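Local coordinates for MutT/nudix family protein (Shewanella oneidensis, PDB 3GZ5) that acts as an ADP-ribose-dependent transcriptional regulator of NAD metabolism, combining a nudix domain with a winged helix domain that probably binds DNA, at residues 78-83 against 116-121; 27-32 against 109-114; 204-209 against 221-226; 161-166 against 231-236; 39-44 against 139-144. All blocks are in the same frame, centred on the assembly; numbering follows the deposited sequence.

Contact 1: residues 78-83 against 116-121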
# COMPACT_ATOMS: atom_id res chain seq x y z
N GLU B 78 -12.08 20.96 3.10
CA GLU B 78 -13.41 21.31 3.62
C GLU B 78 -13.43 21.41 5.14
O GLU B 78 -14.34 22.03 5.72
CB GLU B 78 -14.44 20.26 3.17
CG GLU B 78 -14.81 20.36 1.71
CD GLU B 78 -15.82 19.33 1.27
OE1 GLU B 78 -16.02 18.32 1.95
OE2 GLU B 78 -16.41 19.52 0.20
N LYS B 79 -12.43 20.80 5.77
CA LYS B 79 -12.30 20.76 7.22
C LYS B 79 -11.18 21.66 7.74
O LYS B 79 -11.28 22.19 8.85
CB LYS B 79 -12.05 19.31 7.71
CG LYS B 79 -13.12 18.33 7.33
CD LYS B 79 -14.40 18.66 8.09
CE LYS B 79 -15.63 18.52 7.22
NZ LYS B 79 -16.86 18.65 8.05
N THR B 80 -10.10 21.80 6.96
CA THR B 80 -8.87 22.44 7.44
C THR B 80 -8.56 23.75 6.72
O THR B 80 -7.74 24.55 7.22
CB THR B 80 -7.64 21.54 7.25
OG1 THR B 80 -7.51 21.22 5.86
CG2 THR B 80 -7.76 20.25 8.04
N ALA B 81 -9.16 23.94 5.55
CA ALA B 81 -8.82 25.07 4.68
C ALA B 81 -7.41 25.01 4.07
O ALA B 81 -6.90 26.01 3.57
CB ALA B 81 -9.04 26.38 5.41
N VAL B 82 -6.77 23.85 4.12
CA VAL B 82 -5.41 23.66 3.59
C VAL B 82 -5.33 22.31 2.90
O VAL B 82 -5.87 21.31 3.41
CB VAL B 82 -4.32 23.55 4.71
CG1 VAL B 82 -2.91 23.88 4.16
CG2 VAL B 82 -4.62 24.41 5.90
N VAL B 83 -4.62 22.26 1.77
CA VAL B 83 -4.22 21.00 1.20
C VAL B 83 -2.95 20.52 1.96
O VAL B 83 -1.96 21.24 2.02
CB VAL B 83 -3.97 21.16 -0.34
CG1 VAL B 83 -3.48 19.85 -0.96
CG2 VAL B 83 -5.27 21.66 -1.04
N GLN B 116 0.05 24.17 13.05
CA GLN B 116 -0.33 25.60 12.98
C GLN B 116 -0.74 26.08 11.58
O GLN B 116 -1.33 27.16 11.43
CB GLN B 116 0.74 26.53 13.56
CG GLN B 116 0.58 26.87 15.08
CD GLN B 116 -0.73 27.62 15.42
OE1 GLN B 116 -1.20 28.49 14.66
NE2 GLN B 116 -1.31 27.28 16.58
N ALA B 117 -0.46 25.27 10.56
CA ALA B 117 -0.93 25.54 9.20
C ALA B 117 -2.46 25.61 9.14
O ALA B 117 -3.02 26.30 8.29
CB ALA B 117 -0.41 24.49 8.23
N CYS B 118 -3.13 24.93 10.07
CA CYS B 118 -4.59 24.85 10.05
C CYS B 118 -5.31 25.01 11.39
O CYS B 118 -6.54 25.15 11.40
CB CYS B 118 -5.01 23.52 9.46
SG CYS B 118 -5.09 22.25 10.69
N GLN B 119 -4.59 24.95 12.52
CA GLN B 119 -5.16 25.29 13.84
C GLN B 119 -5.65 26.75 13.87
O GLN B 119 -6.58 27.08 14.61
CB GLN B 119 -4.16 25.04 14.98
CG GLN B 119 -4.68 25.40 16.39
CD GLN B 119 -5.87 24.55 16.88
OE1 GLN B 119 -6.71 25.03 17.65
NE2 GLN B 119 -5.93 23.29 16.45
N ILE B 120 -5.00 27.59 13.07
CA ILE B 120 -5.48 28.95 12.77
C ILE B 120 -6.88 29.03 12.11
O ILE B 120 -7.53 30.07 12.16
CB ILE B 120 -4.45 29.74 11.88
CG1 ILE B 120 -4.02 28.90 10.66
CG2 ILE B 120 -3.24 30.21 12.72
CD1 ILE B 120 -3.42 29.71 9.50
N GLN B 121 -7.33 27.93 11.49
CA GLN B 121 -8.59 27.90 10.71
C GLN B 121 -9.58 26.86 11.24
O GLN B 121 -10.52 26.48 10.51
CB GLN B 121 -8.30 27.60 9.22
CG GLN B 121 -7.42 28.63 8.51
CD GLN B 121 -6.29 27.99 7.70
OE1 GLN B 121 -6.08 26.78 7.76
NE2 GLN B 121 -5.54 28.80 6.96
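Val82 and Cys118 carry the apolar part of this contact: the CG2 methyl of Val82 reaches CB of Cys118 at 3.7 Å. Val82 CG2 is also 3.4 Å from Ala117 O, so one methyl branch rests on both the backbone and a side chain of the short helical turn 116-119. Beside it, CB of Thr80 meets CB of Cys118 at 4.0 Å, while farther out Ala81 CB lies 4.1 Å from Gln121 CB.

These residues correspond to the end of the nudix signature, in which helix 68-80 is followed by a position that is glycine in the consensus and then by an aliphatic one. Here Ala81 appears to take the glycine place, with a positive phi of 67°, and Val82 is the aliphatic residue turned toward 116-121.

The clear polar bonds are local to each side of the contact. Thr80 OG1 stands between the backbone N and the carbonyl carbon (chi1 58°), from where it accepts the N-H of Val82 at 3.2 Å in an ST turn; it is also hydrogen-bonded to Leu76 O of the same helix. On the other side, Gln121 N donates to Cys118 O. The next residue, Ile122, belongs to the site of a bound sodium ion, which is about 9 Å from the side chain of Cys118. Cys118 also packs on Met113 and on Trp130 of strand 128-132.

Contact 2: residues 27-32 against 109-114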
# COMPACT_ATOMS: atom_id res chain seq x y z
N ALA B 27 -9.54 9.76 5.31
CA ALA B 27 -8.16 10.13 5.57
C ALA B 27 -7.92 10.17 7.07
O ALA B 27 -8.69 10.78 7.82
CB ALA B 27 -7.87 11.48 4.98
N VAL B 28 -6.85 9.49 7.47
CA VAL B 28 -6.21 9.68 8.77
C VAL B 28 -5.11 10.74 8.60
O VAL B 28 -4.03 10.46 8.05
CB VAL B 28 -5.66 8.37 9.35
CG1 VAL B 28 -5.23 8.57 10.78
CG2 VAL B 28 -6.72 7.24 9.28
N LEU B 29 -5.41 11.96 9.02
CA LEU B 29 -4.48 13.05 8.95
C LEU B 29 -3.85 13.23 10.32
O LEU B 29 -4.57 13.49 11.30
CB LEU B 29 -5.22 14.32 8.53
CG LEU B 29 -4.55 15.69 8.68
CD1 LEU B 29 -3.38 15.87 7.72
CD2 LEU B 29 -5.60 16.80 8.47
N PHE B 30 -2.52 13.08 10.39
CA PHE B 30 -1.74 13.26 11.61
C PHE B 30 -0.98 14.56 11.57
O PHE B 30 -0.54 15.02 10.52
CB PHE B 30 -0.67 12.17 11.78
CG PHE B 30 -1.21 10.80 11.95
CD1 PHE B 30 -1.56 10.34 13.20
CD2 PHE B 30 -1.31 9.95 10.88
CE1 PHE B 30 -2.04 9.05 13.38
CE2 PHE B 30 -1.79 8.67 11.05
CZ PHE B 30 -2.16 8.22 12.31
N THR B 31 -0.79 15.12 12.75
CA THR B 31 0.21 16.16 12.95
C THR B 31 1.01 15.83 14.21
O THR B 31 0.77 14.82 14.89
CB THR B 31 -0.43 17.56 13.00
OG1 THR B 31 0.60 18.55 12.93
CG2 THR B 31 -1.23 17.76 14.29
N TYR B 32 1.97 16.68 14.52
CA TYR B 32 2.72 16.53 15.74
C TYR B 32 2.68 17.84 16.51
O TYR B 32 3.08 18.88 16.01
CB TYR B 32 4.15 16.11 15.40
CG TYR B 32 5.03 16.01 16.61
CD1 TYR B 32 5.01 14.88 17.42
CD2 TYR B 32 5.89 17.06 16.94
CE1 TYR B 32 5.83 14.80 18.53
CE2 TYR B 32 6.70 17.00 18.03
CZ TYR B 32 6.67 15.87 18.82
OH TYR B 32 7.49 15.84 19.91
N TYR B 109 -6.79 6.90 3.15
CA TYR B 109 -5.53 7.60 2.94
C TYR B 109 -4.90 7.93 4.29
O TYR B 109 -5.63 8.05 5.30
CB TYR B 109 -5.77 8.92 2.19
CG TYR B 109 -6.07 8.72 0.71
CD1 TYR B 109 -5.07 8.93 -0.24
CD2 TYR B 109 -7.31 8.29 0.29
CE1 TYR B 109 -5.32 8.73 -1.60
CE2 TYR B 109 -7.57 8.07 -1.08
CZ TYR B 109 -6.57 8.30 -2.00
OH TYR B 109 -6.81 8.08 -3.34
N THR B 110 -3.56 8.04 4.30
CA THR B 110 -2.81 8.69 5.38
C THR B 110 -2.35 10.05 4.92
O THR B 110 -1.90 10.21 3.78
CB THR B 110 -1.53 7.91 5.83
OG1 THR B 110 -1.87 6.57 6.14
CG2 THR B 110 -0.97 8.55 7.13
N ALA B 111 -2.44 11.03 5.81
CA ALA B 111 -1.88 12.32 5.51
C ALA B 111 -1.09 12.91 6.68
O ALA B 111 -1.28 12.52 7.85
CB ALA B 111 -3.01 13.31 5.02
N LEU B 112 -0.23 13.87 6.35
CA LEU B 112 0.57 14.60 7.33
C LEU B 112 0.58 16.08 7.01
O LEU B 112 0.71 16.50 5.85
CB LEU B 112 2.01 14.06 7.37
CG LEU B 112 2.33 12.64 7.88
CD1 LEU B 112 3.85 12.35 7.85
CD2 LEU B 112 1.83 12.47 9.31
N MET B 113 0.42 16.90 8.04
CA MET B 113 0.57 18.34 7.90
C MET B 113 1.05 18.94 9.21
O MET B 113 1.01 18.28 10.24
CB MET B 113 -0.73 19.00 7.48
CG MET B 113 -1.86 19.08 8.53
SD MET B 113 -3.17 20.17 7.87
CE MET B 113 -4.47 19.81 8.98
N SER B 114 1.49 20.19 9.18
CA SER B 114 1.85 20.84 10.44
C SER B 114 0.61 21.37 11.15
O SER B 114 -0.36 21.83 10.54
CB SER B 114 2.85 21.97 10.21
OG SER B 114 2.16 23.18 9.97
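Leu29 and Met113 make the tight part of this contact. Their side chains cross at about a right angle, and the CD2 methyl of Leu29 is 3.3 Å from CE of Met113, closer than usual van der Waals contact, while Leu29 CD1 rests on Met113 CG and on Ala111 CB. On the other face of the sheet, Leu112 CD2 fits against Phe30 CB at 3.5 Å, and the Phe30 ring offers its edge to Thr110 CG2.

The two strands run parallel in the central mixed sheet of the nudix fold. Helix 145-162 covers the face bearing Val28, Phe30 and Thr110, and helix 68-80 packs on Ala27 and Tyr109 on the other. Backbone bonds alternate between the strands, with Ala111 N donating to Val28 O at 2.8 Å and Phe30 N to Ala111 O at 2.9 Å.

Packing is looser at Ala27 and Tyr109, whose CB atoms are 4.3 Å apart; the tyrosine ring extends toward Leu68 and Val72. Toward the partly exposed Ser114 the strands spread, and Met113 N reaches Phe30 O only at 3.3 Å. A side chain then continues the ladder: with OG1 anti to the backbone N (chi1 -169°), Thr31 donates to Met113 O at 2.7 Å.

Contact 3: residues 204-209 against 221-226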
# COMPACT_ATOMS: atom_id res chain seq x y z
N ASP B 204 20.37 13.31 1.73
CA ASP B 204 20.48 14.54 0.99
C ASP B 204 19.08 15.09 0.65
O ASP B 204 18.80 15.46 -0.50
CB ASP B 204 21.28 14.24 -0.27
CG ASP B 204 21.76 15.46 -0.94
OD1 ASP B 204 22.26 16.36 -0.22
OD2 ASP B 204 21.62 15.53 -2.18
N LEU B 205 18.23 15.12 1.67
CA LEU B 205 16.79 15.39 1.54
C LEU B 205 16.35 16.68 2.21
O LEU B 205 15.22 17.14 2.01
CB LEU B 205 15.98 14.24 2.15
CG LEU B 205 15.96 12.95 1.35
CD1 LEU B 205 15.37 11.83 2.21
CD2 LEU B 205 15.17 13.14 0.05
N LEU B 206 17.23 17.23 3.04
CA LEU B 206 16.90 18.45 3.75
C LEU B 206 17.66 19.61 3.12
O LEU B 206 18.82 19.45 2.67
CB LEU B 206 17.27 18.32 5.23
CG LEU B 206 16.51 17.28 6.07
CD1 LEU B 206 16.96 17.38 7.54
CD2 LEU B 206 15.03 17.55 5.96
N ILE B 207 17.01 20.77 3.06
CA ILE B 207 17.69 21.99 2.66
C ILE B 207 18.03 22.70 3.94
O ILE B 207 17.15 22.98 4.74
CB ILE B 207 16.79 22.91 1.76
CG1 ILE B 207 16.59 22.27 0.38
CG2 ILE B 207 17.42 24.32 1.63
CD1 ILE B 207 15.20 22.43 -0.21
N ASP B 208 19.33 22.95 4.15
CA ASP B 208 19.78 23.81 5.24
C ASP B 208 19.45 25.23 4.84
O ASP B 208 19.86 25.70 3.79
CB ASP B 208 21.30 23.66 5.46
CG ASP B 208 21.80 24.27 6.76
OD1 ASP B 208 21.09 25.08 7.42
OD2 ASP B 208 22.93 23.90 7.14
N THR B 209 18.67 25.90 5.68
CA THR B 209 18.27 27.27 5.45
C THR B 209 19.44 28.24 5.71
O THR B 209 19.50 29.34 5.16
CB THR B 209 17.02 27.63 6.30
OG1 THR B 209 15.87 26.86 5.85
CG2 THR B 209 16.67 29.07 6.15
N ASN B 221 20.60 24.49 13.29
CA ASN B 221 20.24 24.66 11.87
C ASN B 221 18.77 24.37 11.56
O ASN B 221 18.21 23.35 12.00
CB ASN B 221 21.11 23.76 10.99
CG ASN B 221 22.59 24.10 11.06
OD1 ASN B 221 23.06 24.78 11.99
ND2 ASN B 221 23.34 23.62 10.07
N LEU B 222 18.16 25.27 10.79
CA LEU B 222 16.76 25.17 10.41
C LEU B 222 16.69 24.62 9.00
O LEU B 222 17.35 25.14 8.09
CB LEU B 222 16.06 26.53 10.52
CG LEU B 222 15.74 26.98 11.94
CD1 LEU B 222 15.33 28.47 12.00
CD2 LEU B 222 14.66 26.11 12.55
N TYR B 223 15.93 23.54 8.83
CA TYR B 223 15.89 22.82 7.57
C TYR B 223 14.49 22.80 6.99
O TYR B 223 13.51 22.85 7.73
CB TYR B 223 16.36 21.38 7.77
CG TYR B 223 17.79 21.21 8.25
CD1 TYR B 223 18.86 21.12 7.33
CD2 TYR B 223 18.07 21.10 9.62
CE1 TYR B 223 20.17 20.93 7.78
CE2 TYR B 223 19.38 20.92 10.06
CZ TYR B 223 20.42 20.82 9.15
OH TYR B 223 21.71 20.64 9.63
N CYS B 224 14.41 22.72 5.66
CA CYS B 224 13.14 22.43 4.98
C CYS B 224 13.29 21.09 4.32
O CYS B 224 14.41 20.69 3.97
CB CYS B 224 12.86 23.46 3.88
SG CYS B 224 12.64 25.11 4.48
N LEU B 225 12.16 20.43 4.09
CA LEU B 225 12.12 19.23 3.26
C LEU B 225 12.18 19.58 1.78
O LEU B 225 11.44 20.45 1.31
CB LEU B 225 10.87 18.39 3.54
CG LEU B 225 10.80 17.63 4.87
CD1 LEU B 225 9.52 16.81 5.02
CD2 LEU B 225 12.02 16.73 5.01
N LYS B 226 13.07 18.90 1.06
CA LYS B 226 12.98 18.82 -0.38
C LYS B 226 11.68 18.10 -0.73
O LYS B 226 11.30 17.14 -0.05
CB LYS B 226 14.17 18.05 -0.96
CG LYS B 226 15.43 18.86 -1.01
CD LYS B 226 16.55 18.10 -1.65
CE LYS B 226 17.87 18.70 -1.21
NZ LYS B 226 19.04 17.97 -1.77
O HOH W 1 20.50 18.45 0.74
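The side chain of Lys226, extended beyond CG, reaches across to Asp204 and brings NZ to Asp204 O at 2.8 Å, 48° out of the carbonyl plane. The same ammonium forms a long salt bridge with Asp204 OD2 at 3.6 Å and donates to a water that donates to Asp204 OD1 and Leu206 O. Its methylenes are used too: CG lies 3.7 Å from Ile207 CD1, the two side chains crossing at about a right angle. An alanine here would remove all of this beyond CB, and would probably leave the Asp204 carboxylate without its counter-charge and the Ile207 methyl less covered.

The strands are the antiparallel hairpin that forms the wing of the winged helix domain, with Ile207 and Cys224 as a hydrogen-bonded pair. On the face of Leu206, Tyr223 and Leu225, chi1 near -60° sets all three CG atoms anti to the carbonyl carbon. Leu206 then lays CD1 over one face of the Tyr223 ring and presses CD2 to within 3.3 Å of Leu225 CD2, unusually close. Asp208 CB meets Tyr223 CE1 at 3.8 Å, while Asp208 OD1 accepts from Gly210 N. The chemistry implies an apolar cluster, with a charged, water-linked grip just before the strand.

Contact 4: residues 161-166 against 231-236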
# COMPACT_ATOMS: atom_id res chain seq x y z
N LEU B 161 11.04 4.31 9.90
CA LEU B 161 12.16 3.37 9.74
C LEU B 161 12.88 3.50 8.41
O LEU B 161 14.10 3.23 8.32
CB LEU B 161 11.65 1.93 9.90
CG LEU B 161 11.55 1.29 11.29
CD1 LEU B 161 11.24 -0.19 11.12
CD2 LEU B 161 12.83 1.44 12.14
N TYR B 162 12.14 3.89 7.38
CA TYR B 162 12.68 3.85 6.02
C TYR B 162 12.62 5.16 5.26
O TYR B 162 12.96 5.18 4.09
CB TYR B 162 11.99 2.76 5.18
CG TYR B 162 12.21 1.37 5.69
CD1 TYR B 162 13.42 0.71 5.48
CD2 TYR B 162 11.21 0.72 6.41
CE1 TYR B 162 13.63 -0.59 5.97
CE2 TYR B 162 11.40 -0.58 6.90
CZ TYR B 162 12.61 -1.21 6.67
OH TYR B 162 12.77 -2.48 7.16
N SER B 163 12.18 6.24 5.90
CA SER B 163 12.07 7.54 5.22
C SER B 163 12.17 8.72 6.20
O SER B 163 12.34 8.52 7.40
CB SER B 163 10.74 7.63 4.43
OG SER B 163 9.63 7.86 5.28
N LEU B 164 12.07 9.95 5.67
CA LEU B 164 11.94 11.17 6.48
C LEU B 164 10.57 11.81 6.29
O LEU B 164 10.36 12.98 6.58
CB LEU B 164 13.04 12.19 6.13
CG LEU B 164 14.51 11.78 6.28
CD1 LEU B 164 15.44 12.89 5.82
CD2 LEU B 164 14.82 11.44 7.74
N VAL B 165 9.62 11.00 5.79
CA VAL B 165 8.22 11.34 5.72
C VAL B 165 7.67 11.92 7.06
O VAL B 165 6.85 12.86 7.02
CB VAL B 165 7.37 10.13 5.16
CG1 VAL B 165 5.89 10.34 5.38
CG2 VAL B 165 7.66 9.88 3.64
N PRO B 166 8.11 11.41 8.24
CA PRO B 166 7.63 12.14 9.44
C PRO B 166 7.94 13.64 9.49
O PRO B 166 7.28 14.34 10.22
CB PRO B 166 8.29 11.39 10.60
CG PRO B 166 8.43 9.97 10.06
CD PRO B 166 8.88 10.21 8.62
N SER B 231 8.90 10.68 -1.83
CA SER B 231 9.18 9.43 -2.50
C SER B 231 10.49 8.73 -2.06
O SER B 231 10.65 7.54 -2.29
CB SER B 231 9.19 9.65 -4.02
OG SER B 231 10.35 10.38 -4.39
N TYR B 232 11.41 9.46 -1.44
CA TYR B 232 12.70 8.85 -1.06
C TYR B 232 12.58 7.81 0.06
O TYR B 232 12.02 8.10 1.13
CB TYR B 232 13.73 9.90 -0.66
CG TYR B 232 15.10 9.30 -0.37
CD1 TYR B 232 16.14 9.38 -1.31
CD2 TYR B 232 15.35 8.64 0.85
CE1 TYR B 232 17.39 8.83 -1.05
CE2 TYR B 232 16.60 8.08 1.12
CZ TYR B 232 17.61 8.17 0.17
OH TYR B 232 18.84 7.61 0.44
N ARG B 233 13.14 6.63 -0.19
CA ARG B 233 13.22 5.57 0.82
C ARG B 233 14.66 5.07 1.01
O ARG B 233 15.34 4.75 0.03
CB ARG B 233 12.32 4.38 0.44
CG ARG B 233 10.82 4.71 0.30
CD ARG B 233 10.18 5.22 1.62
NE ARG B 233 8.78 5.65 1.47
CZ ARG B 233 8.40 6.89 1.15
NH1 ARG B 233 9.30 7.85 0.95
NH2 ARG B 233 7.11 7.18 1.03
N PHE B 234 15.11 4.98 2.27
CA PHE B 234 16.36 4.31 2.61
C PHE B 234 16.17 2.82 2.39
O PHE B 234 15.09 2.28 2.66
CB PHE B 234 16.75 4.51 4.08
CG PHE B 234 17.01 5.93 4.46
CD1 PHE B 234 18.24 6.53 4.18
CD2 PHE B 234 16.05 6.67 5.15
CE1 PHE B 234 18.49 7.85 4.55
CE2 PHE B 234 16.29 7.98 5.53
CZ PHE B 234 17.51 8.58 5.23
N LEU B 235 17.21 2.16 1.92
CA LEU B 235 17.19 0.70 1.77
C LEU B 235 17.33 -0.04 3.12
O LEU B 235 16.65 -1.04 3.38
CB LEU B 235 18.25 0.26 0.75
CG LEU B 235 17.72 -0.10 -0.64
CD1 LEU B 235 17.00 1.08 -1.31
CD2 LEU B 235 18.83 -0.63 -1.56
N ARG B 236 18.20 0.48 3.98
CA ARG B 236 18.37 -0.05 5.33
C ARG B 236 17.48 0.69 6.32
O ARG B 236 17.30 1.92 6.20
CB ARG B 236 19.85 -0.02 5.78
CG ARG B 236 20.83 0.88 4.96
CD ARG B 236 20.54 2.42 5.00
NE ARG B 236 19.83 2.91 3.80
CZ ARG B 236 20.40 3.28 2.66
NH1 ARG B 236 21.72 3.22 2.51
NH2 ARG B 236 19.66 3.71 1.65
O HOH W 2 12.02 10.20 2.63
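Tyr232 O, 3.6 Å from Ser163 CB, is gripped by two donors. Arg233 NH1 reaches it at 2.7 Å, in the plane of the guanidinium but 67° out of that of the carbonyl; a water donates to it at 2.6 Å and accepts from Leu164 N, bridging the segments. The direct bond across runs from Phe234 N to Tyr162 O at 2.8 Å, and Arg233 CA makes a bent CA-H...O contact with the same oxygen.

Arg233 is bent at chi2 (-62°), and beyond the bend its CD lies 3.7 Å from Ser163 CB while NH1 touches Val165 CG2. Ser163 OG lies above the rim of one guanidinium face, but bonds elsewhere: it accepts from Val165 N in an ST turn and is hydrogen-bonded to Lys159 O. The Phe234 ring directs its edge at Ser163 N and Leu164 CG, carries Tyr232 CE2 over one face, and makes a cation-pi contact with Arg199.

At the dimer interface Tyr162 OH bonds to Leu235 O of the second subunit, and reciprocally. The contact ties the end of helix 145-162 to the C-terminal segment, beside strand 86-95, whose Tyr86 touches Val165 and Arg233, and against helices 176-187 and 193-203, which pack on Leu164.

Contact 5: residues 39-44 against 139-144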
# COMPACT_ATOMS: atom_id res chain seq x y z
N VAL B 39 -4.46 13.32 15.80
CA VAL B 39 -5.22 12.88 14.61
C VAL B 39 -6.46 13.78 14.45
O VAL B 39 -7.13 14.11 15.45
CB VAL B 39 -5.52 11.34 14.67
CG1 VAL B 39 -6.22 10.96 15.96
CG2 VAL B 39 -6.33 10.85 13.47
N LEU B 40 -6.70 14.25 13.23
CA LEU B 40 -7.85 15.12 12.96
C LEU B 40 -9.14 14.31 12.89
O LEU B 40 -9.24 13.37 12.12
CB LEU B 40 -7.69 15.91 11.66
CG LEU B 40 -8.78 16.98 11.50
CD1 LEU B 40 -8.49 18.19 12.38
CD2 LEU B 40 -8.93 17.42 10.06
N LEU B 41 -10.13 14.69 13.71
CA LEU B 41 -11.42 13.99 13.75
C LEU B 41 -12.59 14.94 13.54
O LEU B 41 -12.49 16.16 13.73
CB LEU B 41 -11.59 13.17 15.02
CG LEU B 41 -10.67 11.97 15.25
CD1 LEU B 41 -11.16 11.22 16.47
CD2 LEU B 41 -10.56 11.01 14.05
N VAL B 42 -13.70 14.35 13.08
CA VAL B 42 -14.88 15.08 12.64
C VAL B 42 -16.06 14.40 13.31
O VAL B 42 -16.15 13.17 13.33
CB VAL B 42 -15.05 15.03 11.08
CG1 VAL B 42 -16.36 15.71 10.62
CG2 VAL B 42 -13.86 15.65 10.39
N GLN B 43 -16.93 15.21 13.91
CA GLN B 43 -18.08 14.66 14.60
C GLN B 43 -19.21 14.43 13.60
O GLN B 43 -19.53 15.32 12.80
CB GLN B 43 -18.54 15.57 15.73
CG GLN B 43 -19.14 14.78 16.86
CD GLN B 43 -19.85 15.63 17.90
OE1 GLN B 43 -19.98 16.86 17.77
NE2 GLN B 43 -20.33 14.97 18.95
N ARG B 44 -19.80 13.23 13.66
CA ARG B 44 -20.86 12.84 12.73
C ARG B 44 -22.21 13.50 13.03
O ARG B 44 -22.93 13.11 13.97
CB ARG B 44 -21.02 11.32 12.70
CG ARG B 44 -19.90 10.57 12.02
CD ARG B 44 -20.43 9.28 11.43
NE ARG B 44 -21.26 9.56 10.25
CZ ARG B 44 -22.17 8.73 9.76
NH1 ARG B 44 -22.88 9.07 8.69
NH2 ARG B 44 -22.40 7.57 10.35
N MET B 139 -11.53 5.94 22.42
CA MET B 139 -12.82 6.55 22.05
C MET B 139 -13.71 5.57 21.27
O MET B 139 -13.20 4.59 20.69
CB MET B 139 -12.61 7.83 21.24
CG MET B 139 -12.58 9.09 22.06
SD MET B 139 -11.79 10.46 21.17
CE MET B 139 -13.18 11.32 20.43
N PRO B 140 -15.04 5.81 21.28
CA PRO B 140 -15.96 5.01 20.47
C PRO B 140 -16.10 5.65 19.09
O PRO B 140 -16.94 6.54 18.88
CB PRO B 140 -17.27 5.08 21.26
CG PRO B 140 -17.21 6.40 21.99
CD PRO B 140 -15.76 6.82 22.08
N LEU B 141 -15.25 5.22 18.16
CA LEU B 141 -15.23 5.88 16.85
C LEU B 141 -16.26 5.25 15.94
O LEU B 141 -16.49 4.03 15.98
CB LEU B 141 -13.83 5.84 16.23
CG LEU B 141 -12.72 6.51 17.06
CD1 LEU B 141 -11.43 6.54 16.29
CD2 LEU B 141 -13.10 7.92 17.51
N ALA B 142 -16.91 6.09 15.13
CA ALA B 142 -17.81 5.59 14.09
C ALA B 142 -17.17 4.44 13.29
O ALA B 142 -15.95 4.39 13.09
CB ALA B 142 -18.23 6.73 13.18
N PHE B 143 -18.02 3.50 12.88
CA PHE B 143 -17.68 2.42 12.00
C PHE B 143 -16.45 1.67 12.46
O PHE B 143 -16.36 1.24 13.62
CB PHE B 143 -17.52 2.92 10.56
CG PHE B 143 -18.70 3.71 10.04
CD1 PHE B 143 -19.83 3.06 9.53
CD2 PHE B 143 -18.68 5.10 10.02
CE1 PHE B 143 -20.92 3.79 9.03
CE2 PHE B 143 -19.77 5.84 9.53
CZ PHE B 143 -20.89 5.18 9.02
N ASP B 144 -15.50 1.48 11.54
CA ASP B 144 -14.28 0.73 11.81
C ASP B 144 -13.09 1.68 11.82
O ASP B 144 -11.94 1.25 11.65
CB ASP B 144 -14.08 -0.40 10.77
CG ASP B 144 -13.98 0.13 9.31
OD1 ASP B 144 -14.25 1.32 9.06
OD2 ASP B 144 -13.63 -0.66 8.43
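Arg44 reaches from just past the end of strand 36-43, in the central sheet of the nudix fold, to Ala142 and Phe143 in the loop that leads into helix 145-162. Its CB is directed toward that loop, and with CG anti to the carbonyl carbon (chi1 -71°) the chain continues to CD, which meets the Ala142 methyl at 3.8 Å. A bend at chi3 (72°) then swings NE off the line of the chain. NE is 4.1 Å from Phe143 CE2, and Arg44 CZ is 3.8 Å from both Phe143 CE2 and Phe143 CZ. At the tip NH2 comes to 3.1 Å from Phe143 CZ. The phenylalanine places CE2 over one face of the guanidinium, the two planes 35° apart, and its ring also meets Phe49 edge-to-face. An alanine in place of the arginine would probably open a gap beside Ala142 and leave the CE2-CZ side of the Phe143 ring without its guanidinium partner.

Three residues back, in the strand, the contact is purely apolar. Leu41 crosses Leu141 at about a right angle, in a cluster with Val136 and Ile149. The CD1 methyl of Leu41 does the touching, 4.0 Å from Leu141 CD2 and 4.4 Å from Met139 CE.

Contacts 1, 2 and 5 belong to the nudix domain, contact 3 to the winged helix domain, and contact 4 joins helix 145-162 to the C-terminal segment. Contacts 2 and 5 share one sheet through neighbouring strands 22-33 and 36-43, linked by Leu29 O and Leu40 N. Contact 1 touches both through Thr80, its centre about 12 Å from that of contact 2. Along the chain contact 1 is nested within contact 5 and interleaved with contact 2, whereas contact 3 is nested within contact 4. Leu112 packs on Val165, and Leu205 on Tyr232 and Leu164; contact 4 thus lies where the two domains meet, consistent with mutual influence between them. The centres of contacts 3 and 5 are about 35 Å apart.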